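Local coordinates for penicillin-binding protein activator LpoB (Salmonella enterica subsp. enterica serovar Typhimurium, PDB 4Q6V) that probably regulates peptidoglycan synthesis as an outer-membrane lipoprotein essential for the function of penicillin-binding protein 1B, this chain being its C-terminal domain, at residues 1-7 with 108-113. Numbering follows the deposited sequence.
Sequences YDWNGAM and VNAPAL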
ATOM      1  N   TYR A   1      15.838  -6.164  -8.566  1.00 42.69           N
ATOM      2  CA  TYR A   1      15.355  -5.102  -7.623  1.00 40.57           C
ATOM      3  C   TYR A   1      15.436  -5.600  -6.202  1.00 36.19           C
ATOM      4  O   TYR A   1      14.928  -6.659  -5.915  1.00 36.06           O
ATOM      5  CB  TYR A   1      13.890  -4.723  -7.844  1.00 39.45           C
ATOM      6  CG  TYR A   1      13.564  -4.014  -9.130  1.00 39.91           C
ATOM      7  CD1 TYR A   1      14.275  -2.892  -9.519  1.00 40.82           C
ATOM      8  CD2 TYR A   1      12.516  -4.437  -9.937  1.00 40.75           C
ATOM      9  CE1 TYR A   1      13.979  -2.232 -10.697  1.00 41.25           C
ATOM     10  CE2 TYR A   1      12.211  -3.773 -11.107  1.00 43.70           C
ATOM     11  CZ  TYR A   1      12.954  -2.677 -11.494  1.00 40.55           C
ATOM     12  OH  TYR A   1      12.629  -2.028 -12.664  1.00 39.14           O
ATOM     13  N   ASP A   2      16.058  -4.804  -5.342  1.00 34.41           N
ATOM     14  CA  ASP A   2      16.062  -5.040  -3.905  1.00 35.44           C
ATOM     15  C   ASP A   2      14.927  -4.276  -3.234  1.00 29.12           C
ATOM     16  O   ASP A   2      15.148  -3.180  -2.706  1.00 27.86           O
ATOM     17  CB  ASP A   2      17.392  -4.598  -3.283  1.00 35.17           C
ATOM     18  CG  ASP A   2      17.519  -5.018  -1.827  1.00 39.07           C
ATOM     19  OD1 ASP A   2      16.684  -5.838  -1.365  1.00 39.41           O
ATOM     20  OD2 ASP A   2      18.459  -4.526  -1.159  1.00 40.94           O
ATOM     21  N   TRP A   3      13.736  -4.866  -3.279  1.00 32.28           N
ATOM     22  CA  TRP A   3      12.531  -4.236  -2.728  1.00 30.47           C
ATOM     23  C   TRP A   3      12.558  -4.074  -1.203  1.00 31.77           C
ATOM     24  O   TRP A   3      12.251  -2.977  -0.699  1.00 27.10           O
ATOM     25  CB  TRP A   3      11.317  -5.031  -3.153  1.00 33.08           C
ATOM     26  CG  TRP A   3      10.906  -4.936  -4.594  1.00 31.24           C
ATOM     27  CD1 TRP A   3      10.874  -5.975  -5.471  1.00 33.33           C
ATOM     28  CD2 TRP A   3      10.407  -3.794  -5.311  1.00 28.91           C
ATOM     29  NE1 TRP A   3      10.395  -5.556  -6.696  1.00 33.78           N
ATOM     30  CE2 TRP A   3      10.107  -4.221  -6.625  1.00 30.84           C
ATOM     31  CE3 TRP A   3      10.203  -2.453  -4.985  1.00 28.41           C
ATOM     32  CZ2 TRP A   3       9.608  -3.353  -7.618  1.00 29.51           C
ATOM     33  CZ3 TRP A   3       9.680  -1.596  -5.956  1.00 26.51           C
ATOM     34  CH2 TRP A   3       9.412  -2.040  -7.254  1.00 28.56           C
ATOM     35  N   ASN A   4      13.001  -5.111  -0.489  1.00 30.14           N
ATOM     36  CA  ASN A   4      13.230  -5.008   0.971  1.00 28.00           C
ATOM     37  C   ASN A   4      14.145  -3.861   1.373  1.00 29.46           C
ATOM     38  O   ASN A   4      13.889  -3.114   2.314  1.00 25.96           O
ATOM     39  CB  ASN A   4      13.754  -6.336   1.554  1.00 36.48           C
ATOM     40  CG  ASN A   4      12.653  -7.354   1.905  1.00 38.98           C
ATOM     41  OD1 ASN A   4      11.544  -7.007   2.315  1.00 45.51           O
ATOM     42  ND2 ASN A   4      12.960  -8.627   1.770  1.00 38.14           N
ATOM     43  N   GLY A   5      15.248  -3.693   0.651  1.00 27.27           N
ATOM     44  CA  GLY A   5      16.180  -2.638   0.945  1.00 23.97           C
ATOM     45  C   GLY A   5      15.548  -1.289   0.889  1.00 25.26           C
ATOM     46  O   GLY A   5      15.848  -0.416   1.727  1.00 25.63           O
ATOM     47  N   ALA A   6      14.648  -1.117  -0.083  1.00 27.04           N
ATOM     48  CA  ALA A   6      13.840   0.084  -0.185  1.00 26.14           C
ATOM     49  C   ALA A   6      12.673   0.141   0.817  1.00 27.89           C
ATOM     50  O   ALA A   6      12.435   1.197   1.452  1.00 29.40           O
ATOM     51  CB  ALA A   6      13.338   0.218  -1.597  1.00 25.93           C
HETATM   52  N   MSE A   7      11.998  -0.995   0.983  1.00 26.55           N
HETATM   53  CA  MSE A   7      10.723  -1.019   1.710  1.00 27.81           C
HETATM   54  C   MSE A   7      10.914  -1.056   3.218  1.00 31.18           C
HETATM   55  O   MSE A   7      10.170  -0.432   3.960  1.00 30.69           O
HETATM   56  CB  MSE A   7       9.909  -2.191   1.244  1.00 26.57           C
HETATM   57  CG  MSE A   7       9.005  -1.831   0.068  1.00 25.43           C
HETATM   58 SE   MSE A   7       8.370  -3.434  -0.878  1.00 27.89          SE
HETATM   59  CE  MSE A   7       7.264  -2.484  -2.176  1.00 22.70           C
ATOM     60  N   VAL A 108      13.025   2.739 -15.379  1.00 17.83           N
ATOM     61  CA  VAL A 108      12.729   1.364 -15.067  1.00 18.56           C
ATOM     62  C   VAL A 108      13.865   0.676 -14.280  1.00 22.84           C
ATOM     63  O   VAL A 108      13.647  -0.139 -13.385  1.00 23.76           O
ATOM     64  CB  VAL A 108      12.350   0.586 -16.354  1.00 19.11           C
ATOM     65  CG1 VAL A 108      13.548   0.463 -17.275  1.00 19.35           C
ATOM     66  CG2 VAL A 108      11.743  -0.765 -15.988  1.00 18.64           C
ATOM     67  N   ASN A 109      15.109   1.038 -14.594  1.00 23.90           N
ATOM     68  CA  ASN A 109      16.274   0.434 -13.935  1.00 24.80           C
ATOM     69  C   ASN A 109      16.724   1.168 -12.660  1.00 25.65           C
ATOM     70  O   ASN A 109      17.668   0.739 -11.988  1.00 24.69           O
ATOM     71  CB  ASN A 109      17.452   0.322 -14.889  1.00 24.36           C
ATOM     72  CG  ASN A 109      17.204  -0.697 -15.970  1.00 25.16           C
ATOM     73  OD1 ASN A 109      16.429  -1.650 -15.799  1.00 27.94           O
ATOM     74  ND2 ASN A 109      17.822  -0.465 -17.136  1.00 23.29           N
ATOM     75  N   ALA A 110      16.028   2.240 -12.302  1.00 21.18           N
ATOM     76  CA  ALA A 110      16.364   3.025 -11.140  1.00 21.47           C
ATOM     77  C   ALA A 110      15.158   3.711 -10.466  1.00 19.89           C
ATOM     78  O   ALA A 110      15.184   4.901 -10.226  1.00 19.19           O
ATOM     79  CB  ALA A 110      17.423   4.031 -11.527  1.00 19.92           C
ATOM     80  N   PRO A 111      14.125   2.936 -10.132  1.00 21.02           N
ATOM     81  CA  PRO A 111      12.844   3.483  -9.720  1.00 22.62           C
ATOM     82  C   PRO A 111      12.928   4.297  -8.423  1.00 22.25           C
ATOM     83  O   PRO A 111      13.763   4.076  -7.554  1.00 22.37           O
ATOM     84  CB  PRO A 111      12.002   2.254  -9.508  1.00 23.53           C
ATOM     85  CG  PRO A 111      12.645   1.151 -10.291  1.00 22.34           C
ATOM     86  CD  PRO A 111      14.099   1.462 -10.187  1.00 22.73           C
ATOM     87  N   ALA A 112      12.021   5.238  -8.281  1.00 22.04           N
ATOM     88  CA  ALA A 112      11.726   5.876  -6.986  1.00 22.75           C
ATOM     89  C   ALA A 112      10.446   5.336  -6.358  1.00 22.15           C
ATOM     90  O   ALA A 112       9.362   5.413  -6.920  1.00 26.99           O
ATOM     91  CB  ALA A 112      11.734   7.384  -7.133  1.00 23.62           C
ATOM     92  N   LEU A 113      10.568   4.723  -5.180  1.00 21.24           N
ATOM     93  CA  LEU A 113       9.434   4.229  -4.387  1.00 20.79           C
ATOM     94  C   LEU A 113       8.904   5.358  -3.489  1.00 21.08           C
ATOM     95  O   LEU A 113       9.630   6.013  -2.787  1.00 22.72           O
ATOM     96  CB  LEU A 113       9.846   3.004  -3.585  1.00 22.01           C
ATOM     97  CG  LEU A 113       8.740   2.249  -2.864  1.00 21.91           C
ATOM     98  CD1 LEU A 113       7.758   1.647  -3.813  1.00 21.37           C
ATOM     99  CD2 LEU A 113       9.350   1.181  -2.000  1.00 23.77           C
TER
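With CG anti to the carbonyl carbon (chi1 -68°), Tyr-1 points its ring at the loop, where its outer end reaches Val-108 and Pro-111, while Leu-113, whose CG lies anti to the backbone N (chi1 -171°), turns its two methyls toward Trp-3, Ala-6 and Met-7 of the helix. Leu-113 CD2 packs 3.7 Å from Met-7 CG and 4.1 Å from Ala-6 CB. Leu-113 CD1 comes within 4.3 Å of Trp-3 CZ3 in the indole; the Met-7 side chain, a selenomethionine, runs nearly perpendicular to that of Leu-113. At the N-terminal end the proline ring meets the phenol obliquely, Pro-111 CG and Tyr-1 CE1 being 3.7 Å apart. The phenol oxygen is modelled implausibly near the carbonyl of Val-108, which leaves any bond there doubtful. On the helical side, Tyr-1 CB sits 3.8 Å above one indole face of Trp-3, toward its rim, and Asp-2 OD1 N-caps the helix by a weak bond from Gly-5 N (3.3 Å). Trp-3 and Met-7 also reach Thr-47 of helix 41-54. Apolar contacts thus seat helix 3-15 through Leu-113 against strand 112-119, which lies in the mixed sheet between strands 98-106 and 125-132, antiparallel to both.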